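Local coordinates for universal stress protein (Pseudomonas aeruginosa UCBPP-PA14, PDB 7MQ5), which is of unknown function but belongs to the universal stress protein family, whose members probably help bacteria survive adverse conditions and in some cases bind ATP, at residues 141-146 with 205-210; 243-248 with 254-259; 24-29 with 268-273. All coordinates share one frame; numbering follows the deposited sequence. Where two conformers were deposited one is given.

Contact 1 of 3, residues 141-146 with 205-210; sequences VDVGNN and RTFQAE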
loop_
_atom_site.group_PDB
_atom_site.type_symbol
_atom_site.label_atom_id
_atom_site.label_comp_id
_atom_site.label_asym_id
_atom_site.label_seq_id
_atom_site.Cartn_x
_atom_site.Cartn_y
_atom_site.Cartn_z
ATOM N N VAL A 141 -5.680 3.801 11.195
ATOM C CA VAL A 141 -4.851 4.626 12.111
ATOM C C VAL A 141 -5.144 4.212 13.562
ATOM O O VAL A 141 -5.941 3.269 13.791
ATOM C CB VAL A 141 -5.151 6.116 11.879
ATOM C CG1 VAL A 141 -4.851 6.543 10.447
ATOM C CG2 VAL A 141 -6.589 6.446 12.260
ATOM N N ASP A 142 -4.419 4.806 14.504
ATOM C CA ASP A 142 -4.737 4.650 15.951
ATOM C C ASP A 142 -4.755 6.069 16.514
ATOM O O ASP A 142 -3.683 6.587 16.844
ATOM C CB ASP A 142 -3.777 3.722 16.702
ATOM C CG ASP A 142 -4.125 3.551 18.181
ATOM O OD1 ASP A 142 -5.050 4.248 18.663
ATOM O OD2 ASP A 142 -3.472 2.720 18.846
ATOM N N VAL A 143 -5.938 6.680 16.552
ATOM C CA VAL A 143 -6.065 8.097 17.008
ATOM C C VAL A 143 -5.620 8.234 18.476
ATOM O O VAL A 143 -5.342 9.367 18.884
ATOM C CB VAL A 143 -7.495 8.628 16.778
ATOM C CG1 VAL A 143 -7.939 8.446 15.331
ATOM C CG2 VAL A 143 -8.506 8.005 17.723
ATOM N N GLY A 144 -5.493 7.121 19.210
ATOM C CA GLY A 144 -5.053 7.149 20.617
ATOM C C GLY A 144 -3.574 7.477 20.785
ATOM O O GLY A 144 -3.140 7.550 21.943
ATOM N N ASN A 145 -2.816 7.657 19.693
ATOM C CA ASN A 145 -1.367 7.990 19.816
ATOM C C ASN A 145 -1.038 9.175 18.899
ATOM O O ASN A 145 -1.226 9.028 17.674
ATOM C CB ASN A 145 -0.480 6.782 19.501
ATOM C CG ASN A 145 0.990 7.027 19.773
ATOM O OD1 ASN A 145 1.475 8.156 19.677
ATOM N ND2 ASN A 145 1.718 5.970 20.094
ATOM N N ASN A 146 -0.565 10.290 19.475
ATOM C CA ASN A 146 -0.233 11.497 18.669
ATOM C C ASN A 146 1.220 11.937 18.905
ATOM O O ASN A 146 1.467 13.152 18.806
ATOM C CB ASN A 146 -1.208 12.654 18.926
ATOM C CG ASN A 146 -1.084 13.269 20.305
ATOM O OD1 ASN A 146 -0.595 12.633 21.238
ATOM N ND2 ASN A 146 -1.533 14.507 20.443
ATOM N N ARG A 205 -11.848 13.553 19.004
ATOM C CA ARG A 205 -12.574 14.747 18.492
ATOM C C ARG A 205 -11.596 15.688 17.777
ATOM O O ARG A 205 -11.985 16.254 16.745
ATOM C CB ARG A 205 -13.345 15.447 19.613
ATOM C CG ARG A 205 -14.519 14.640 20.153
ATOM C CD ARG A 205 -15.543 14.270 19.092
ATOM N NE ARG A 205 -16.691 13.559 19.645
ATOM C CZ ARG A 205 -17.685 13.040 18.926
ATOM N NH1 ARG A 205 -17.684 13.138 17.606
ATOM N NH2 ARG A 205 -18.679 12.415 19.534
ATOM N N THR A 206 -10.374 15.822 18.290
ATOM C CA THR A 206 -9.371 16.693 17.629
ATOM C C THR A 206 -9.032 16.114 16.250
ATOM O O THR A 206 -8.969 16.891 15.270
ATOM C CB THR A 206 -8.125 16.847 18.502
ATOM O OG1 THR A 206 -8.551 17.547 19.669
ATOM C CG2 THR A 206 -7.011 17.604 17.814
ATOM N N PHE A 207 -8.815 14.798 16.184
ATOM C CA PHE A 207 -8.507 14.128 14.898
ATOM C C PHE A 207 -9.631 14.371 13.887
ATOM O O PHE A 207 -9.352 14.700 12.724
ATOM C CB PHE A 207 -8.311 12.632 15.142
ATOM C CG PHE A 207 -8.037 11.830 13.898
ATOM C CD1 PHE A 207 -6.739 11.632 13.464
ATOM C CD2 PHE A 207 -9.076 11.272 13.171
ATOM C CE1 PHE A 207 -6.486 10.879 12.328
ATOM C CE2 PHE A 207 -8.822 10.528 12.031
ATOM C CZ PHE A 207 -7.529 10.346 11.606
ATOM N N GLN A 208 -10.874 14.283 14.345
ATOM C CA GLN A 208 -12.047 14.445 13.454
ATOM C C GLN A 208 -12.102 15.868 12.879
ATOM O O GLN A 208 -12.425 16.013 11.684
ATOM C CB GLN A 208 -13.304 14.069 14.231
ATOM C CG GLN A 208 -14.545 14.010 13.373
ATOM C CD GLN A 208 -15.715 13.399 14.101
ATOM O OE1 GLN A 208 -15.680 13.185 15.310
ATOM N NE2 GLN A 208 -16.772 13.120 13.360
ATOM N N ALA A 209 -11.819 16.883 13.695
ATOM C CA ALA A 209 -11.826 18.277 13.198
ATOM C C ALA A 209 -10.618 18.518 12.286
ATOM O O ALA A 209 -10.793 19.088 11.198
ATOM C CB ALA A 209 -11.825 19.240 14.359
ATOM N N GLU A 210 -9.436 18.069 12.713
ATOM C CA GLU A 210 -8.196 18.299 11.932
ATOM C C GLU A 210 -8.366 17.720 10.527
ATOM O O GLU A 210 -7.989 18.387 9.539
ATOM C CB GLU A 210 -7.000 17.645 12.625
ATOM C CG GLU A 210 -5.694 17.832 11.876
ATOM C CD GLU A 210 -4.463 17.372 12.635
ATOM O OE1 GLU A 210 -4.624 16.877 13.760
ATOM O OE2 GLU A 210 -3.359 17.532 12.104
#
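Val143 and Phe207 make the main apolar contact between the turn after strand 136-141 and the end of helix 193-211. The CG1 methyl of Val143 sits over the middle of one face of the Phe207 ring, 3.7 Å from the ring centroid and only 12° off the ring normal. This is a CH-pi contact: all six carbons of the Phe207 ring lie 3.7 to 4.2 Å from Val143 CG1, CG and CD2 being nearest. The Phe207 side chain leaves the helix with CG anti to the backbone N (chi1 178°), which carries the ring across to the turn. Val141 adds its CG2, which is 4.1 Å from Phe207 CZ. It comes in obliquely, as a looser van der Waals neighbour. Around these three buried residues, Tyr200 and Cys204 of the same helix also touch Val143, while the Phe207 ring meets Tyr211.

In the universal stress protein fold, a parallel alpha/beta architecture of the HUP clan, the loop after the first strand of the unit generally borders the nucleotide pocket in ATP-binding relatives; no nucleotide is modelled beside it here.

The polar interactions shape the loop, partly from within and partly through strand 171-178. Asp142 to Asn145 form a type I beta turn, closed by Asn145 N to Asp142 O at 3.2 Å. Inside it, Asp142 OD1 accepts from Gly144 N at 3.0 Å, making an Asx turn; the donor stands above the carboxylate plane. The same OD1 also bonds His178 ND1, and Val143 N is tied to Ser176 OG, so strand 171-178 helps hold the turn that presents Val143 to Phe207.

Contact 2 of 3, residues 243-248 with 254-259; sequences IGTVAR and ALIGNT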
loop_
_atom_site.group_PDB
_atom_site.type_symbol
_atom_site.label_atom_id
_atom_site.label_comp_id
_atom_site.label_asym_id
_atom_site.label_seq_id
_atom_site.Cartn_x
_atom_site.Cartn_y
_atom_site.Cartn_z
ATOM N N ILE A 243 -2.411 1.117 5.103
ATOM C CA ILE A 243 -1.886 0.833 6.460
ATOM C C ILE A 243 -0.443 1.316 6.565
ATOM O O ILE A 243 0.230 1.536 5.530
ATOM C CB ILE A 243 -1.968 -0.669 6.803
ATOM C CG1 ILE A 243 -0.965 -1.497 5.993
ATOM C CG2 ILE A 243 -3.390 -1.196 6.664
ATOM C CD1 ILE A 243 -0.894 -2.944 6.413
ATOM N N GLY A 244 -0.011 1.497 7.806
ATOM C CA GLY A 244 1.393 1.786 8.104
ATOM C C GLY A 244 1.983 0.646 8.905
ATOM O O GLY A 244 1.241 -0.046 9.622
ATOM N N THR A 245 3.267 0.397 8.719
ATOM C CA THR A 245 4.016 -0.567 9.541
ATOM C C THR A 245 4.282 0.057 10.922
ATOM O O THR A 245 3.995 1.251 11.134
ATOM C CB THR A 245 5.265 -1.031 8.783
ATOM O OG1 THR A 245 6.063 0.120 8.510
ATOM C CG2 THR A 245 4.914 -1.749 7.501
ATOM N N VAL A 246 4.836 -0.726 11.836
ATOM C CA VAL A 246 5.019 -0.270 13.243
ATOM C C VAL A 246 5.982 0.928 13.294
ATOM O O VAL A 246 6.944 0.996 12.512
ATOM C CB VAL A 246 5.429 -1.461 14.132
ATOM C CG1 VAL A 246 6.744 -2.080 13.680
ATOM C CG2 VAL A 246 5.446 -1.119 15.611
ATOM N N ALA A 247 5.751 1.853 14.229
ATOM C CA ALA A 247 6.551 3.103 14.279
ATOM C C ALA A 247 8.027 2.811 14.558
ATOM O O ALA A 247 8.886 3.546 14.024
ATOM C CB ALA A 247 5.974 4.043 15.304
ATOM N N ARG A 248 8.302 1.790 15.372
ATOM C CA ARG A 248 9.696 1.406 15.708
ATOM C C ARG A 248 9.830 -0.096 15.502
ATOM O O ARG A 248 8.887 -0.832 15.847
ATOM C CB ARG A 248 10.057 1.822 17.133
ATOM C CG ARG A 248 10.031 3.327 17.315
ATOM C CD ARG A 248 10.576 3.786 18.641
ATOM N NE ARG A 248 10.651 5.242 18.663
ATOM C CZ ARG A 248 11.134 5.962 19.665
ATOM N NH1 ARG A 248 11.162 7.280 19.568
ATOM N NH2 ARG A 248 11.595 5.370 20.753
ATOM N N ALA A 254 12.412 -7.008 12.951
ATOM C CA ALA A 254 10.965 -7.228 12.711
ATOM C C ALA A 254 10.280 -5.868 12.541
ATOM O O ALA A 254 9.608 -5.399 13.481
ATOM C CB ALA A 254 10.380 -8.031 13.844
ATOM N N LEU A 255 10.405 -5.284 11.351
ATOM C CA LEU A 255 9.939 -3.888 11.136
ATOM C C LEU A 255 8.497 -3.808 10.627
ATOM O O LEU A 255 7.952 -2.709 10.627
ATOM C CB LEU A 255 10.918 -3.192 10.187
ATOM C CG LEU A 255 10.968 -3.698 8.747
ATOM C CD1 LEU A 255 9.895 -3.040 7.881
ATOM C CD2 LEU A 255 12.350 -3.427 8.154
ATOM N N ILE A 256 7.883 -4.915 10.240
ATOM C CA ILE A 256 6.472 -4.822 9.760
ATOM C C ILE A 256 5.535 -4.698 10.976
ATOM O O ILE A 256 4.665 -3.796 10.988
ATOM C CB ILE A 256 6.106 -6.025 8.872
ATOM C CG1 ILE A 256 6.925 -6.067 7.579
ATOM C CG2 ILE A 256 4.614 -6.037 8.596
ATOM C CD1 ILE A 256 6.617 -4.983 6.610
ATOM N N GLY A 257 5.744 -5.547 11.978
ATOM C CA GLY A 257 4.903 -5.542 13.186
ATOM C C GLY A 257 3.767 -6.539 13.090
ATOM O O GLY A 257 3.294 -6.810 11.982
ATOM N N ASN A 258 3.253 -6.977 14.237
ATOM C CA ASN A 258 2.195 -8.017 14.228
ATOM C C ASN A 258 0.912 -7.529 13.554
ATOM O O ASN A 258 0.295 -8.319 12.817
ATOM C CB ASN A 258 1.839 -8.489 15.634
ATOM C CG ASN A 258 0.823 -9.613 15.613
ATOM O OD1 ASN A 258 1.142 -10.732 15.206
ATOM N ND2 ASN A 258 -0.397 -9.328 16.047
ATOM N N THR A 259 0.483 -6.294 13.815
ATOM C CA THR A 259 -0.817 -5.873 13.229
ATOM C C THR A 259 -0.733 -5.943 11.706
ATOM O O THR A 259 -1.614 -6.555 11.082
ATOM C CB THR A 259 -1.244 -4.474 13.694
ATOM O OG1 THR A 259 -1.474 -4.548 15.102
ATOM C CG2 THR A 259 -2.493 -3.970 13.002
HETATM O O HOH W 1 8.135 -0.016 10.271
#
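The flat groups meeting Thr245 and Val246 are the peptide carbonyls of Leu255 and Ile256. Val246 N donates to Ile256 O at 3.2 Å, coming from above the carbonyl plane, 49° out of it, and not along a lone pair. Thr245 CB lies 3.6 Å from that same Ile256 O. The neighbouring carbonyl meets carbon as well: Val246 CG1 is pressed to within 3.3 Å of Leu255 O. That methyl stands between the backbone N and the carbonyl carbon of its own residue (chi1 61°), which turns it to the 254-259 side, where it also reaches Gly257 CA at 4.0 Å. Farther along, Thr245 CG2 packs on Ile256 CD1.

Gly257, at the N-cap position of helix 258-264, adopts a phi of 94°, and with no side chain it lets Val246 lie close to its backbone. The two segments are the ends of the glycine-containing loop between strand 240-244 and helix 258-264, part of a beta-alpha-beta unit. Its sequence resembles the G-2x-G-9x-G(S/T) phosphate-binding motif of ATP-binding universal stress proteins, though Ala247 takes the place of the second glycine and Asn258 that of the serine or threonine, so nucleotide binding cannot be assumed.

A water bridges the loop: it accepts from Thr245 OG1 and gives one proton each to Val246 O and Leu255 O, each of the three at 2.7 Å. With both its protons spent on carbonyls and the threonine hydroxyl pointing into it, its orientation is probably well defined, and it reinforces the direct backbone hydrogen bond between Val246 and Ile256.

Contact 3 of 3, residues 24-29 with 268-273; sequences LKRAQL and ESDVLV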
loop_
_atom_site.group_PDB
_atom_site.type_symbol
_atom_site.label_atom_id
_atom_site.label_comp_id
_atom_site.label_asym_id
_atom_site.label_seq_id
_atom_site.Cartn_x
_atom_site.Cartn_y
_atom_site.Cartn_z
ATOM N N LEU A 24 -0.915 -3.451 -13.744
ATOM C CA LEU A 24 -0.943 -2.407 -14.798
ATOM C C LEU A 24 -2.288 -1.672 -14.792
ATOM O O LEU A 24 -2.303 -0.473 -15.071
ATOM C CB LEU A 24 -0.664 -3.037 -16.162
ATOM C CG LEU A 24 -0.575 -2.057 -17.331
ATOM C CD1 LEU A 24 0.477 -0.970 -17.090
ATOM C CD2 LEU A 24 -0.280 -2.830 -18.604
ATOM N N LYS A 25 -3.393 -2.365 -14.500
ATOM C CA LYS A 25 -4.700 -1.645 -14.467
ATOM C C LYS A 25 -4.663 -0.562 -13.379
ATOM O O LYS A 25 -5.098 0.578 -13.647
ATOM C CB LYS A 25 -5.854 -2.631 -14.267
ATOM C CG LYS A 25 -6.194 -3.451 -15.505
ATOM C CD LYS A 25 -7.314 -4.442 -15.297
ATOM C CE LYS A 25 -7.809 -5.033 -16.600
ATOM N NZ LYS A 25 -8.425 -3.997 -17.461
ATOM N N ARG A 26 -4.190 -0.893 -12.178
ATOM C CA ARG A 26 -4.150 0.159 -11.131
ATOM C C ARG A 26 -3.189 1.278 -11.566
ATOM O O ARG A 26 -3.499 2.454 -11.331
ATOM C CB ARG A 26 -3.662 -0.362 -9.778
ATOM C CG ARG A 26 -4.394 -1.563 -9.214
ATOM C CD ARG A 26 -5.884 -1.522 -9.320
ATOM N NE ARG A 26 -6.472 -2.523 -8.457
ATOM C CZ ARG A 26 -7.724 -2.939 -8.530
ATOM N NH1 ARG A 26 -8.172 -3.811 -7.644
ATOM N NH2 ARG A 26 -8.520 -2.513 -9.493
ATOM N N ALA A 27 -2.049 0.916 -12.168
ATOM C CA ALA A 27 -1.063 1.937 -12.592
ATOM C C ALA A 27 -1.690 2.884 -13.622
ATOM O O ALA A 27 -1.456 4.103 -13.542
ATOM C CB ALA A 27 0.159 1.257 -13.152
ATOM N N GLN A 28 -2.465 2.333 -14.564
ATOM C CA GLN A 28 -3.121 3.182 -15.597
ATOM C C GLN A 28 -4.141 4.116 -14.936
ATOM O O GLN A 28 -4.255 5.275 -15.349
ATOM C CB GLN A 28 -3.808 2.322 -16.657
ATOM C CG GLN A 28 -2.853 1.659 -17.628
ATOM C CD GLN A 28 -3.629 0.705 -18.497
ATOM O OE1 GLN A 28 -4.005 -0.382 -18.070
ATOM N NE2 GLN A 28 -3.936 1.139 -19.703
ATOM N N LEU A 29 -4.869 3.620 -13.940
ATOM C CA LEU A 29 -5.879 4.489 -13.291
ATOM C C LEU A 29 -5.165 5.644 -12.589
ATOM O O LEU A 29 -5.551 6.806 -12.787
ATOM C CB LEU A 29 -6.708 3.676 -12.301
ATOM C CG LEU A 29 -7.834 4.454 -11.627
ATOM C CD1 LEU A 29 -8.912 4.821 -12.627
ATOM C CD2 LEU A 29 -8.431 3.658 -10.479
ATOM N N GLU A 268 -8.912 -8.828 1.883
ATOM C CA GLU A 268 -9.296 -9.199 0.500
ATOM C C GLU A 268 -9.203 -7.958 -0.394
ATOM O O GLU A 268 -9.272 -8.113 -1.614
ATOM C CB GLU A 268 -10.689 -9.823 0.495
ATOM C CG GLU A 268 -10.750 -11.124 1.288
ATOM C CD GLU A 268 -12.073 -11.871 1.286
ATOM O OE1 GLU A 268 -13.131 -11.220 1.204
ATOM O OE2 GLU A 268 -12.036 -13.116 1.339
ATOM N N SER A 269 -9.074 -6.776 0.199
ATOM C CA SER A 269 -8.867 -5.517 -0.545
ATOM C C SER A 269 -7.418 -5.453 -1.035
ATOM O O SER A 269 -6.565 -6.165 -0.507
ATOM C CB SER A 269 -9.130 -4.312 0.356
ATOM O OG SER A 269 -8.145 -4.231 1.395
ATOM N N ASP A 270 -7.175 -4.603 -2.021
ATOM C CA ASP A 270 -5.779 -4.211 -2.290
ATOM C C ASP A 270 -5.239 -3.581 -0.997
ATOM O O ASP A 270 -6.041 -3.066 -0.178
ATOM C CB ASP A 270 -5.677 -3.179 -3.411
ATOM C CG ASP A 270 -5.997 -3.678 -4.805
ATOM O OD1 ASP A 270 -6.346 -4.866 -4.970
ATOM O OD2 ASP A 270 -5.872 -2.856 -5.730
ATOM N N VAL A 271 -3.928 -3.588 -0.822
ATOM C CA VAL A 271 -3.326 -2.988 0.392
ATOM C C VAL A 271 -2.167 -2.085 -0.025
ATOM O O VAL A 271 -1.246 -2.547 -0.727
ATOM C CB VAL A 271 -2.864 -4.052 1.411
ATOM C CG1 VAL A 271 -2.486 -3.410 2.746
ATOM C CG2 VAL A 271 -3.912 -5.133 1.640
ATOM N N LEU A 272 -2.228 -0.827 0.399
ATOM C CA LEU A 272 -1.104 0.115 0.230
ATOM C C LEU A 272 -0.355 0.147 1.557
ATOM O O LEU A 272 -0.964 0.522 2.584
ATOM C CB LEU A 272 -1.613 1.503 -0.154
ATOM C CG LEU A 272 -0.521 2.551 -0.317
ATOM C CD1 LEU A 272 0.432 2.191 -1.438
ATOM C CD2 LEU A 272 -1.100 3.934 -0.533
ATOM N N VAL A 273 0.900 -0.267 1.533
ATOM C CA VAL A 273 1.733 -0.385 2.756
ATOM C C VAL A 273 2.734 0.769 2.812
ATOM O O VAL A 273 3.590 0.883 1.917
ATOM C CB VAL A 273 2.445 -1.745 2.763
ATOM C CG1 VAL A 273 3.300 -1.892 4.007
ATOM C CG2 VAL A 273 1.449 -2.887 2.641
#
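Arg26 reaches from helix 22-34 to Asp270 at the start of strand 270-274, and NE and NH1 do the binding. From CB, directed at the strand, the chain runs to CG, 4.0 Å from Asp270 OD2, and bends there (chi2 -44°), bringing CD to 3.8 Å from Asp270 OD2. The next atom, NE, makes the shortest link, though a bent one: its N-H donates to Asp270 OD2 at 2.8 Å, on the syn lone pair of that oxygen, with the acceptor tilted 25° out of the guanidinium plane. CZ follows at 3.4 Å from the same Asp270 OD2.

This salt bridge lies near the junction of the two halves of the molecule. The strand order 3-2-1-4-5-10-9-6-7-8 is consistent with two universal stress protein units in tandem, and strands 123-126 and 270-274 meet as the one antiparallel pair in an otherwise parallel sheet. Asp270 sits on that seam, while Arg26 comes in from a helix near the N terminus.

Beyond CZ the guanidinium divides its work. NH1 adds two weak bonds, one to Asp270 OD2 at 3.1 Å and a longer but nearly straight one to Asp270 OD1 at 3.4 Å. The two planes are 56° apart, so the groups do not form a flat, side-by-side bidentate pair. NH2 turns instead to the carbonyl of Arg130. The carboxylate is buried and shared with other donors, which with the arginine probably stabilise its negative charge: OD1 takes the backbone N-H groups of Lys127 and Thr128, and OD2 takes Trp132 NE1.

From the N terminus, helix 22-34 supplies the first half of contact 3, which stays open while most of the chain is laid down. Contact 1 opens at the end of strand 136-141 and closes on helix 193-211; contact 2 then opens and closes within one short loop, from strand 240-244 to helix 258-264. Strand 270-274 finally closes contact 3, so the long loop encloses contacts 1 and 2 in series, and none cross. Contacts 2 and 3 meet on neighbouring strands, where Ile243 N lies 3.0 Å from Leu272 O, a probable hydrogen bond. Contact 1 stands apart, its centre about 27 Å from that of contact 3, and joins the loop after strand 136-141 to helix 193-211.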